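PDB 4YK3: BepE protein from Bartonella henselae str. Houston-1, which is a type IV secretion effector translocated by the VirB system, represented here by its BID domain, which probably acts in recognition for secretion. Local coordinates for residues G93-T96 with A102-G105; S52-E57 with S82-A87; E70-Q75 with Q111-Y116; A36-V41 with E57-V62. One frame throughout, in Å; residues are numbered along the deposited sequence.

Contact 1 (G93-T96 with A102-G105)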
loop_
_atom_site.group_PDB
_atom_site.type_symbol
_atom_site.label_atom_id
_atom_site.label_comp_id
_atom_site.label_asym_id
_atom_site.label_seq_id
_atom_site.Cartn_x
_atom_site.Cartn_y
_atom_site.Cartn_z
ATOM N N GLY A 93 20.497 0.085 -21.628
ATOM C CA GLY A 93 21.176 0.930 -20.664
ATOM C C GLY A 93 20.715 2.374 -20.698
ATOM O O GLY A 93 20.946 3.123 -19.746
ATOM N N LEU A 94 20.066 2.773 -21.792
ATOM C CA LEU A 94 19.527 4.121 -21.865
ATOM C C LEU A 94 18.139 4.125 -21.268
ATOM O O LEU A 94 17.230 3.544 -21.819
ATOM C CB LEU A 94 19.489 4.642 -23.300
ATOM C CG LEU A 94 18.923 6.060 -23.415
ATOM C CD1 LEU A 94 19.758 7.013 -22.600
ATOM C CD2 LEU A 94 18.851 6.527 -24.857
ATOM N N LYS A 95 17.980 4.769 -20.121
ATOM C CA LYS A 95 16.680 4.805 -19.454
ATOM C C LYS A 95 15.901 6.039 -19.881
ATOM O O LYS A 95 16.434 7.136 -19.885
ATOM C CB LYS A 95 16.869 4.773 -17.946
ATOM C CG LYS A 95 17.635 3.536 -17.519
ATOM C CD LYS A 95 18.038 3.554 -16.061
ATOM C CE LYS A 95 18.880 2.329 -15.769
ATOM N NZ LYS A 95 19.148 2.154 -14.322
ATOM N N THR A 96 14.649 5.857 -20.278
ATOM C CA THR A 96 13.812 6.999 -20.623
ATOM C C THR A 96 13.466 7.710 -19.331
ATOM O O THR A 96 13.695 7.168 -18.254
ATOM C CB THR A 96 12.547 6.585 -21.316
ATOM O OG1 THR A 96 11.768 5.803 -20.398
ATOM C CG2 THR A 96 12.874 5.768 -22.563
ATOM N N ALA A 102 10.719 5.986 -12.338
ATOM C CA ALA A 102 10.256 4.745 -11.726
ATOM C C ALA A 102 11.315 4.181 -10.778
ATOM O O ALA A 102 11.000 3.806 -9.652
ATOM C CB ALA A 102 9.902 3.719 -12.786
ATOM N N GLU A 103 12.564 4.114 -11.238
ATOM C CA GLU A 103 13.638 3.555 -10.412
ATOM C C GLU A 103 13.853 4.358 -9.148
ATOM O O GLU A 103 14.033 3.789 -8.059
ATOM C CB GLU A 103 14.947 3.484 -11.190
ATOM C CG GLU A 103 14.919 2.486 -12.324
ATOM C CD GLU A 103 16.260 2.382 -13.007
ATOM O OE1 GLU A 103 17.206 3.060 -12.558
ATOM O OE2 GLU A 103 16.373 1.620 -13.985
ATOM N N GLU A 104 13.820 5.680 -9.306
ATOM C CA GLU A 104 13.993 6.615 -8.202
ATOM C C GLU A 104 12.848 6.472 -7.198
ATOM O O GLU A 104 13.049 6.521 -5.989
ATOM C CB GLU A 104 14.070 8.050 -8.729
ATOM N N GLY A 105 11.646 6.250 -7.713
ATOM C CA GLY A 105 10.477 6.139 -6.864
ATOM C C GLY A 105 10.266 4.793 -6.199
ATOM O O GLY A 105 9.461 4.697 -5.270
#

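Contact 2 (S52-E57 with S82-A87)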
loop_
_atom_site.group_PDB
_atom_site.type_symbol
_atom_site.label_atom_id
_atom_site.label_comp_id
_atom_site.label_asym_id
_atom_site.label_seq_id
_atom_site.Cartn_x
_atom_site.Cartn_y
_atom_site.Cartn_z
ATOM N N SER A 52 -1.756 4.087 -11.202
ATOM C CA SER A 52 -1.932 4.273 -9.766
ATOM C C SER A 52 -2.783 3.183 -9.128
ATOM O O SER A 52 -2.770 3.014 -7.908
ATOM C CB SER A 52 -2.558 5.639 -9.491
ATOM O OG SER A 52 -3.863 5.671 -10.016
ATOM N N ASP A 53 -3.520 2.442 -9.952
ATOM C CA ASP A 53 -4.496 1.486 -9.446
ATOM C C ASP A 53 -3.968 0.072 -9.253
ATOM O O ASP A 53 -4.685 -0.814 -8.783
ATOM C CB ASP A 53 -5.701 1.439 -10.389
ATOM C CG ASP A 53 -6.519 2.714 -10.340
ATOM O OD1 ASP A 53 -6.290 3.533 -9.421
ATOM O OD2 ASP A 53 -7.380 2.903 -11.224
ATOM N N VAL A 54 -2.710 -0.135 -9.608
ATOM C CA VAL A 54 -2.167 -1.478 -9.720
ATOM C C VAL A 54 -2.278 -2.274 -8.412
ATOM O O VAL A 54 -2.540 -3.472 -8.425
ATOM C CB VAL A 54 -0.714 -1.394 -10.211
ATOM C CG1 VAL A 54 -0.054 -2.682 -10.028
ATOM C CG2 VAL A 54 -0.708 -1.019 -11.671
ATOM N N LEU A 55 -2.117 -1.603 -7.278
ATOM C CA LEU A 55 -2.209 -2.297 -6.001
ATOM C C LEU A 55 -3.521 -2.034 -5.253
ATOM O O LEU A 55 -3.669 -2.419 -4.081
ATOM C CB LEU A 55 -1.022 -1.898 -5.117
ATOM C CG LEU A 55 0.312 -2.514 -5.527
ATOM C CD1 LEU A 55 1.413 -2.075 -4.579
ATOM C CD2 LEU A 55 0.193 -4.030 -5.543
ATOM N N LYS A 56 -4.472 -1.378 -5.902
ATOM C CA LYS A 56 -5.687 -0.986 -5.185
ATOM C C LYS A 56 -6.460 -2.177 -4.618
ATOM O O LYS A 56 -6.841 -2.185 -3.430
ATOM C CB LYS A 56 -6.596 -0.165 -6.087
ATOM C CG LYS A 56 -6.158 1.284 -6.204
ATOM C CD LYS A 56 -7.275 2.093 -6.812
ATOM C CE LYS A 56 -8.545 1.861 -6.048
ATOM N NZ LYS A 56 -9.624 2.799 -6.480
ATOM N N GLU A 57 -6.672 -3.175 -5.462
ATOM C CA GLU A 57 -7.389 -4.382 -5.072
ATOM C C GLU A 57 -6.707 -5.105 -3.903
ATOM O O GLU A 57 -7.356 -5.476 -2.918
ATOM C CB GLU A 57 -7.511 -5.315 -6.274
ATOM C CG GLU A 57 -8.368 -6.545 -6.055
ATOM C CD GLU A 57 -8.741 -7.213 -7.368
ATOM O OE1 GLU A 57 -7.826 -7.643 -8.107
ATOM O OE2 GLU A 57 -9.951 -7.282 -7.670
ATOM N N SER A 82 6.550 -8.663 -10.699
ATOM C CA SER A 82 5.513 -9.693 -10.594
ATOM C C SER A 82 4.137 -9.044 -10.505
ATOM O O SER A 82 3.127 -9.693 -10.629
ATOM C CB SER A 82 5.730 -10.568 -9.365
ATOM O OG SER A 82 5.372 -9.848 -8.192
ATOM N N VAL A 83 4.128 -7.741 -10.282
ATOM C CA VAL A 83 2.905 -7.005 -10.080
ATOM C C VAL A 83 2.476 -6.288 -11.369
ATOM O O VAL A 83 1.301 -6.289 -11.732
ATOM C CB VAL A 83 3.099 -6.014 -8.887
ATOM C CG1 VAL A 83 2.123 -4.924 -8.933
ATOM C CG2 VAL A 83 3.000 -6.754 -7.565
ATOM N N HIS A 84 3.433 -5.706 -12.074
ATOM C CA HIS A 84 3.144 -4.856 -13.229
ATOM C C HIS A 84 4.493 -4.517 -13.843
ATOM O O HIS A 84 5.516 -4.611 -13.156
ATOM C CB HIS A 84 2.381 -3.580 -12.801
ATOM C CG HIS A 84 1.822 -2.786 -13.937
ATOM N ND1 HIS A 84 2.588 -1.921 -14.695
ATOM C CD2 HIS A 84 0.561 -2.692 -14.423
ATOM C CE1 HIS A 84 1.827 -1.361 -15.622
ATOM N NE2 HIS A 84 0.595 -1.816 -15.481
ATOM N N LYS A 85 4.524 -4.140 -15.118
ATOM C CA LYS A 85 5.792 -3.721 -15.713
ATOM C C LYS A 85 6.179 -2.320 -15.213
ATOM O O LYS A 85 5.322 -1.498 -14.832
ATOM C CB LYS A 85 5.733 -3.748 -17.253
ATOM C CG LYS A 85 5.278 -2.459 -17.911
ATOM C CD LYS A 85 5.481 -2.492 -19.441
ATOM C CE LYS A 85 5.264 -1.110 -20.047
ATOM N NZ LYS A 85 6.271 -0.084 -19.555
ATOM N N LEU A 86 7.481 -2.073 -15.178
ATOM C CA LEU A 86 8.002 -0.763 -14.782
ATOM C C LEU A 86 7.635 0.268 -15.820
ATOM O O LEU A 86 7.710 -0.011 -16.997
ATOM C CB LEU A 86 9.527 -0.809 -14.623
ATOM C CG LEU A 86 9.970 -1.821 -13.572
ATOM C CD1 LEU A 86 11.491 -1.853 -13.491
ATOM C CD2 LEU A 86 9.321 -1.448 -12.238
ATOM N N ALA A 87 7.260 1.465 -15.386
ATOM C CA ALA A 87 7.018 2.542 -16.328
ATOM C C ALA A 87 8.251 2.823 -17.187
ATOM O O ALA A 87 9.378 2.547 -16.785
ATOM C CB ALA A 87 6.591 3.802 -15.599
#

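Contact 3 (E70-Q75 with Q111-Y116)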
loop_
_atom_site.group_PDB
_atom_site.type_symbol
_atom_site.label_atom_id
_atom_site.label_comp_id
_atom_site.label_asym_id
_atom_site.label_seq_id
_atom_site.Cartn_x
_atom_site.Cartn_y
_atom_site.Cartn_z
ATOM N N GLU A 70 2.066 -8.322 5.275
ATOM C CA GLU A 70 3.505 -8.563 5.207
ATOM C C GLU A 70 3.858 -9.191 3.861
ATOM O O GLU A 70 4.846 -8.825 3.245
ATOM C CB GLU A 70 3.982 -9.457 6.358
ATOM C CG GLU A 70 5.470 -9.325 6.628
ATOM C CD GLU A 70 5.936 -10.096 7.864
ATOM O OE1 GLU A 70 5.237 -10.057 8.904
ATOM O OE2 GLU A 70 7.013 -10.735 7.798
ATOM N N ASP A 71 3.029 -10.120 3.401
ATOM C CA ASP A 71 3.264 -10.773 2.128
ATOM C C ASP A 71 3.238 -9.768 0.986
ATOM O O ASP A 71 4.139 -9.753 0.150
ATOM C CB ASP A 71 2.235 -11.866 1.888
ATOM C CG ASP A 71 2.430 -13.048 2.809
ATOM O OD1 ASP A 71 3.599 -13.347 3.131
ATOM O OD2 ASP A 71 1.422 -13.673 3.209
ATOM N N LEU A 72 2.207 -8.934 0.951
ATOM C CA LEU A 72 2.087 -7.927 -0.092
ATOM C C LEU A 72 3.333 -7.028 -0.097
ATOM O O LEU A 72 3.900 -6.724 -1.142
ATOM C CB LEU A 72 0.824 -7.095 0.111
ATOM C CG LEU A 72 0.730 -5.874 -0.792
ATOM C CD1 LEU A 72 0.742 -6.321 -2.268
ATOM C CD2 LEU A 72 -0.520 -5.072 -0.452
ATOM N N SER A 73 3.777 -6.644 1.088
ATOM C CA SER A 73 4.957 -5.807 1.198
ATOM C C SER A 73 6.204 -6.473 0.608
ATOM O O SER A 73 6.946 -5.845 -0.144
ATOM C CB SER A 73 5.203 -5.444 2.655
ATOM O OG SER A 73 5.602 -4.097 2.742
ATOM N N ARG A 74 6.438 -7.736 0.952
ATOM C CA ARG A 74 7.629 -8.414 0.479
ATOM C C ARG A 74 7.548 -8.618 -1.035
ATOM O O ARG A 74 8.533 -8.404 -1.741
ATOM C CB ARG A 74 7.828 -9.747 1.200
ATOM N N GLN A 75 6.375 -8.990 -1.538
ATOM C CA GLN A 75 6.241 -9.267 -2.964
ATOM C C GLN A 75 6.638 -8.033 -3.781
ATOM O O GLN A 75 7.398 -8.128 -4.750
ATOM C CB GLN A 75 4.817 -9.699 -3.326
ATOM C CG GLN A 75 4.632 -9.878 -4.847
ATOM C CD GLN A 75 3.202 -10.187 -5.276
ATOM O OE1 GLN A 75 2.283 -10.225 -4.453
ATOM N NE2 GLN A 75 3.008 -10.405 -6.582
ATOM N N GLN A 111 8.476 1.920 0.987
ATOM C CA GLN A 111 8.198 2.609 2.247
ATOM C C GLN A 111 6.713 2.870 2.429
ATOM O O GLN A 111 6.174 2.619 3.488
ATOM C CB GLN A 111 8.919 3.950 2.326
ATOM C CG GLN A 111 10.418 3.910 2.362
ATOM C CD GLN A 111 10.998 5.295 2.602
ATOM O OE1 GLN A 111 11.903 5.733 1.894
ATOM N NE2 GLN A 111 10.454 6.001 3.587
ATOM N N ALA A 112 6.066 3.412 1.401
ATOM C CA ALA A 112 4.652 3.737 1.486
ATOM C C ALA A 112 3.844 2.480 1.762
ATOM O O ALA A 112 2.913 2.498 2.561
ATOM C CB ALA A 112 4.183 4.401 0.225
ATOM N N LEU A 113 4.243 1.381 1.133
ATOM C CA LEU A 113 3.546 0.108 1.275
ATOM C C LEU A 113 3.765 -0.533 2.640
ATOM O O LEU A 113 2.830 -1.082 3.229
ATOM C CB LEU A 113 3.989 -0.852 0.174
ATOM C CG LEU A 113 3.147 -2.113 -0.022
ATOM C CD1 LEU A 113 1.693 -1.777 -0.278
ATOM C CD2 LEU A 113 3.705 -2.894 -1.211
ATOM N N ASP A 114 5.006 -0.482 3.118
ATOM C CA ASP A 114 5.329 -0.860 4.487
ATOM C C ASP A 114 4.497 -0.055 5.472
ATOM O O ASP A 114 3.959 -0.598 6.427
ATOM C CB ASP A 114 6.812 -0.638 4.784
ATOM C CG ASP A 114 7.681 -1.713 4.199
ATOM O OD1 ASP A 114 7.268 -2.305 3.183
ATOM O OD2 ASP A 114 8.780 -1.963 4.744
ATOM N N GLY A 115 4.425 1.252 5.238
ATOM C CA GLY A 115 3.617 2.143 6.054
ATOM C C GLY A 115 2.145 1.750 6.043
ATOM O O GLY A 115 1.510 1.680 7.102
ATOM N N TYR A 116 1.608 1.475 4.852
ATOM C CA TYR A 116 0.221 1.036 4.734
ATOM C C TYR A 116 -0.060 -0.248 5.519
ATOM O O TYR A 116 -1.007 -0.304 6.311
ATOM C CB TYR A 116 -0.168 0.808 3.261
ATOM C CG TYR A 116 -1.580 0.284 3.125
ATOM C CD1 TYR A 116 -2.680 1.141 3.242
ATOM C CD2 TYR A 116 -1.823 -1.063 2.915
ATOM C CE1 TYR A 116 -3.985 0.660 3.132
ATOM C CE2 TYR A 116 -3.125 -1.558 2.820
ATOM C CZ TYR A 116 -4.195 -0.695 2.924
ATOM O OH TYR A 116 -5.471 -1.191 2.818
HETATM O O HOH W 1 7.565 -2.944 0.585
#

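Contact 4 (A36-V41 with E57-V62)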
loop_
_atom_site.group_PDB
_atom_site.type_symbol
_atom_site.label_atom_id
_atom_site.label_comp_id
_atom_site.label_asym_id
_atom_site.label_seq_id
_atom_site.Cartn_x
_atom_site.Cartn_y
_atom_site.Cartn_z
ATOM N N ALA A 36 -4.221 7.718 4.430
ATOM C CA ALA A 36 -3.075 8.499 3.982
ATOM C C ALA A 36 -2.042 7.626 3.269
ATOM O O ALA A 36 -1.538 7.988 2.202
ATOM C CB ALA A 36 -2.438 9.223 5.167
ATOM N N TYR A 37 -1.723 6.476 3.855
ATOM C CA TYR A 37 -0.763 5.569 3.233
ATOM C C TYR A 37 -1.309 4.943 1.950
ATOM O O TYR A 37 -0.570 4.747 0.995
ATOM C CB TYR A 37 -0.345 4.469 4.210
ATOM C CG TYR A 37 0.742 4.910 5.170
ATOM C CD1 TYR A 37 1.970 5.326 4.695
ATOM C CD2 TYR A 37 0.537 4.917 6.548
ATOM C CE1 TYR A 37 2.967 5.741 5.544
ATOM C CE2 TYR A 37 1.552 5.323 7.419
ATOM C CZ TYR A 37 2.756 5.741 6.905
ATOM O OH TYR A 37 3.776 6.156 7.726
ATOM N N GLN A 38 -2.599 4.617 1.944
ATOM C CA GLN A 38 -3.247 4.091 0.754
ATOM C C GLN A 38 -3.047 5.051 -0.413
ATOM O O GLN A 38 -2.575 4.650 -1.485
ATOM C CB GLN A 38 -4.736 3.863 1.012
ATOM C CG GLN A 38 -5.444 3.001 -0.029
ATOM C CD GLN A 38 -5.936 3.804 -1.207
ATOM O OE1 GLN A 38 -5.934 5.033 -1.168
ATOM N NE2 GLN A 38 -6.363 3.115 -2.268
ATOM N N GLN A 39 -3.400 6.317 -0.196
ATOM C CA GLN A 39 -3.174 7.357 -1.194
ATOM C C GLN A 39 -1.707 7.481 -1.600
ATOM O O GLN A 39 -1.396 7.746 -2.767
ATOM C CB GLN A 39 -3.677 8.699 -0.689
ATOM C CG GLN A 39 -5.189 8.788 -0.621
ATOM C CD GLN A 39 -5.838 8.549 -1.973
ATOM O OE1 GLN A 39 -5.790 9.405 -2.859
ATOM N NE2 GLN A 39 -6.452 7.381 -2.137
ATOM N N GLU A 40 -0.814 7.281 -0.637
ATOM C CA GLU A 40 0.625 7.334 -0.892
ATOM C C GLU A 40 1.081 6.196 -1.805
ATOM O O GLU A 40 1.858 6.397 -2.742
ATOM C CB GLU A 40 1.389 7.272 0.433
ATOM C CG GLU A 40 2.810 7.734 0.338
ATOM C CD GLU A 40 2.917 9.238 0.251
ATOM O OE1 GLU A 40 1.951 9.909 0.658
ATOM O OE2 GLU A 40 3.964 9.735 -0.223
ATOM N N VAL A 41 0.610 4.989 -1.503
ATOM C CA VAL A 41 0.888 3.834 -2.336
ATOM C C VAL A 41 0.420 4.099 -3.772
ATOM O O VAL A 41 1.147 3.808 -4.709
ATOM C CB VAL A 41 0.231 2.566 -1.748
ATOM C CG1 VAL A 41 0.259 1.407 -2.753
ATOM C CG2 VAL A 41 0.938 2.164 -0.451
ATOM N N GLU A 57 -6.672 -3.175 -5.462
ATOM C CA GLU A 57 -7.389 -4.382 -5.072
ATOM C C GLU A 57 -6.707 -5.105 -3.903
ATOM O O GLU A 57 -7.356 -5.476 -2.918
ATOM C CB GLU A 57 -7.511 -5.315 -6.274
ATOM C CG GLU A 57 -8.368 -6.545 -6.055
ATOM C CD GLU A 57 -8.741 -7.213 -7.368
ATOM O OE1 GLU A 57 -7.826 -7.643 -8.107
ATOM O OE2 GLU A 57 -9.951 -7.282 -7.670
ATOM N N LYS A 58 -5.394 -5.284 -4.001
ATOM C CA LYS A 58 -4.659 -5.991 -2.968
ATOM C C LYS A 58 -4.645 -5.217 -1.648
ATOM O O LYS A 58 -4.616 -5.819 -0.586
ATOM C CB LYS A 58 -3.229 -6.285 -3.423
ATOM C CG LYS A 58 -3.139 -7.383 -4.488
ATOM C CD LYS A 58 -1.858 -8.197 -4.370
ATOM C CE LYS A 58 -1.823 -9.321 -5.400
ATOM N NZ LYS A 58 -0.684 -10.262 -5.185
ATOM N N MET A 59 -4.655 -3.890 -1.713
ATOM C CA MET A 59 -4.699 -3.104 -0.492
ATOM C C MET A 59 -6.059 -3.266 0.186
ATOM O O MET A 59 -6.136 -3.295 1.412
ATOM C CB MET A 59 -4.400 -1.629 -0.771
ATOM C CG MET A 59 -2.910 -1.332 -0.904
ATOM S SD MET A 59 -2.596 0.432 -0.905
ATOM C CE MET A 59 -3.347 0.941 -2.475
ATOM N N GLN A 60 -7.118 -3.390 -0.613
ATOM C CA GLN A 60 -8.446 -3.659 -0.065
ATOM C C GLN A 60 -8.450 -5.036 0.570
ATOM O O GLN A 60 -9.031 -5.235 1.634
ATOM C CB GLN A 60 -9.536 -3.567 -1.134
ATOM C CG GLN A 60 -9.833 -2.149 -1.605
ATOM C CD GLN A 60 -10.307 -1.247 -0.478
ATOM O OE1 GLN A 60 -11.346 -1.498 0.141
ATOM N NE2 GLN A 60 -9.539 -0.197 -0.197
ATOM N N GLU A 61 -7.778 -5.984 -0.072
ATOM C CA GLU A 61 -7.749 -7.348 0.439
ATOM C C GLU A 61 -7.048 -7.407 1.783
ATOM O O GLU A 61 -7.455 -8.151 2.675
ATOM C CB GLU A 61 -7.075 -8.286 -0.561
ATOM C CG GLU A 61 -8.029 -8.721 -1.669
ATOM C CD GLU A 61 -7.329 -9.310 -2.883
ATOM O OE1 GLU A 61 -6.082 -9.441 -2.865
ATOM O OE2 GLU A 61 -8.038 -9.640 -3.855
ATOM N N VAL A 62 -6.011 -6.592 1.939
ATOM C CA VAL A 62 -5.283 -6.559 3.189
ATOM C C VAL A 62 -6.171 -6.044 4.334
ATOM O O VAL A 62 -6.084 -6.551 5.443
ATOM C CB VAL A 62 -4.004 -5.738 3.036
ATOM C CG1 VAL A 62 -3.373 -5.456 4.388
ATOM C CG2 VAL A 62 -3.029 -6.487 2.129
HETATM O O HOH W 2 -7.123 0.171 -2.087
#

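Contact 1 (G93-T96 with A102-G105)
The flat carboxylate of Glu103 takes the ammonium group of Lys95 between its two oxygens. NZ of Lys95 lies 2.8 Å from OE1 of Glu103 and meets the syn lone pair of that oxygen, the one facing its partner. NZ is equally close to OE2 of Glu103, but the hydrogen bond there is weak. The pair is therefore a salt bridge in a forked form, with OE1 carrying the clearer bond. NZ lies in the carboxylate plane, before the two oxygens, while CE and CD of the lysine climb away from it toward one face. Lys95 CD is 3.3 Å from Glu103 OE2. Lys95 CE is 3.2 Å from the same oxygen. The two side chains meet at about a right angle. Both are extended beyond CG. Lys95 starts with CG anti to the carbonyl carbon (chi1 -58°), and the two side chains together bridge the 9.6 Å between Lys95 CA and Glu103 CA. This is a surface contact, and solvent probably weakens the attraction between the charges. Lys95 belongs to the short strand 94-95, which pairs antiparallel with strand 90-91. Asn90 OD1 accepts a bond from Gly93 N in the turn. Thr96 stands at the N-cap position of helix 97-129 and bonds to Arg89. The bridge thus ties the hairpin back onto the second turn of the helix that follows it.

Contact 2 (S52-E57 with S82-A87)
Val54 meets both Val83 and His84, one with each branch of its side chain. The path starts at CB, which points toward the 82-87 segment. CG1 sits anti to the backbone N (chi1 167°) and reaches CG1 of Val83 at 3.3 Å. That is tighter than ordinary van der Waals contact, so the exact distance is doubtful. The same Val54 CG1 also touches CB of His84, at 3.8 Å. The other branch goes to the imidazole. Val54 CG2 lies 3.5 Å from CD2 of His84, with CG of that ring a little further off. The methyl approaches the ring obliquely. Leu55 adds to the patch from beside Val54. Its CD2 comes within 4.0 Å of Val83 CG1, the two side chains crossing at about a right angle. The imidazole is held through ND1. His84 ND1 donates to Lys85 O at 2.8 Å, with an N-H...O angle of 164°. The carbonyl oxygen lies nearly in the ring plane and uses a lone pair, which fixes the ring's rotation. Leu55 also packs on Leu72 and Val76 of helix 69-78, and Val83 touches Tyr49 of helix 32-49. Leu55 stands at the N-cap position of helix 56-64. The contact therefore joins the loop ahead of that helix to the long loop that follows helix 69-78. The chemistry across it is van der Waals packing of methyls on methyls and on the imidazole carbons, partly shielded from solvent, while the imidazole's polar bond stays within its own loop.

Contact 3 (E70-Q75 with Q111-Y116)
Leu72 and Leu113 supply the apolar part of this contact. Leu72 CD2 and Leu113 CD1 are 4.0 Å apart, and the two side chains cross at about a right angle. Leu113 places CG anti to the backbone N (chi1 -167°), which sends its branches toward the opposite helix. Its CD2 rests against the backbone there, 3.8 Å from Leu72 O and 4.0 Å from Ser73 CA. Leu72 is buried, and its other neighbours include Val62 of helix 56-64 and Leu55. These are contacts of the BID four-helix bundle. Helix 69-78 runs almost exactly antiparallel to helix 97-129, at 175° between the short segments, with their axes 9.3 Å apart. The polar part lies at the outer side of the same pair of helices. Ser73 and Asp114 are the nearest residues by backbone, with CA of Ser73 6.0 Å from CA of Asp114. Ser73 OG is 2.5 Å from Asp114 OD1. Water 1 lies between the helices and can donate to Asp114 OD1 (2.7 Å) and to Ser73 O (3.1 Å), though other acceptors nearby may compete for its protons. Tyr116, three residues after Leu113, bonds through OH to Met59 O of helix 56-64. On the other helix, Gln75 bonds to Lys58 NZ through OE1 and to Ser82 OG through NE2.

Contact 4 (A36-V41 with E57-V62)
Gln38 and Met59 mark the closest backbone approach, with CA of Gln38 7.4 Å from CA of Met59. Both segments are helical throughout: 36-41 lies within helix 32-49, and 57-62 within helix 56-64. Met59 carries the contact from its side. Its CB points toward the other helix, and the chain bends at the last torsion (chi3 -68°), which lays the methyl across the Gln38 side chain. SD of Met59 touches CG1 of Val41 at 3.5 Å, the two side chains reaching toward each other tip to tip. Met59 CE is also close to that methyl. CE lies 3.7 Å from NE2 of Gln38 as well, and the Gln38 and Met59 chains cross at about a right angle. Gln38 bends at chi2 (-86°), which brings NE2 beside the Met59 methyl and turns the amide to its polar partners. Its NE2 donates to water 2 at 3.0 Å. The same water accepts from Gln60 NE2 at 3.1 Å, and so links the two helices. At the other end of the amide, Gln38 OE1 accepts a bond from Gln39 NE2 at 2.6 Å. That bond is bent, with an N-H...O angle of 136°. Tyr116 of helix 97-129 packs on Gln38. The meeting of Met59 and Val41 between neighbouring helices is core packing of the BID four-helix bundle, with the water bridge beside it.

Overall arrangement
Contacts 2, 3 and 4 form one continuous group, and contact 1 lies toward one end of the molecule. Contacts 3 and 4 have centres about 10 Å apart. They touch where Gly115 O approaches Tyr37 CD2, at 3.4 Å. Contact 2 is centred about 12 Å from contact 4 and 13 Å from contact 3. It shares helix 56-64 with contact 4. Leu55 joins it to both, packing on Val41, Leu72 and Leu113. Contact 1 shares helix 97-129 with contact 3, though their centres are about 22 Å apart. It touches contact 2 where Ala102 CB packs on Ala87 O, at 4.2 Å.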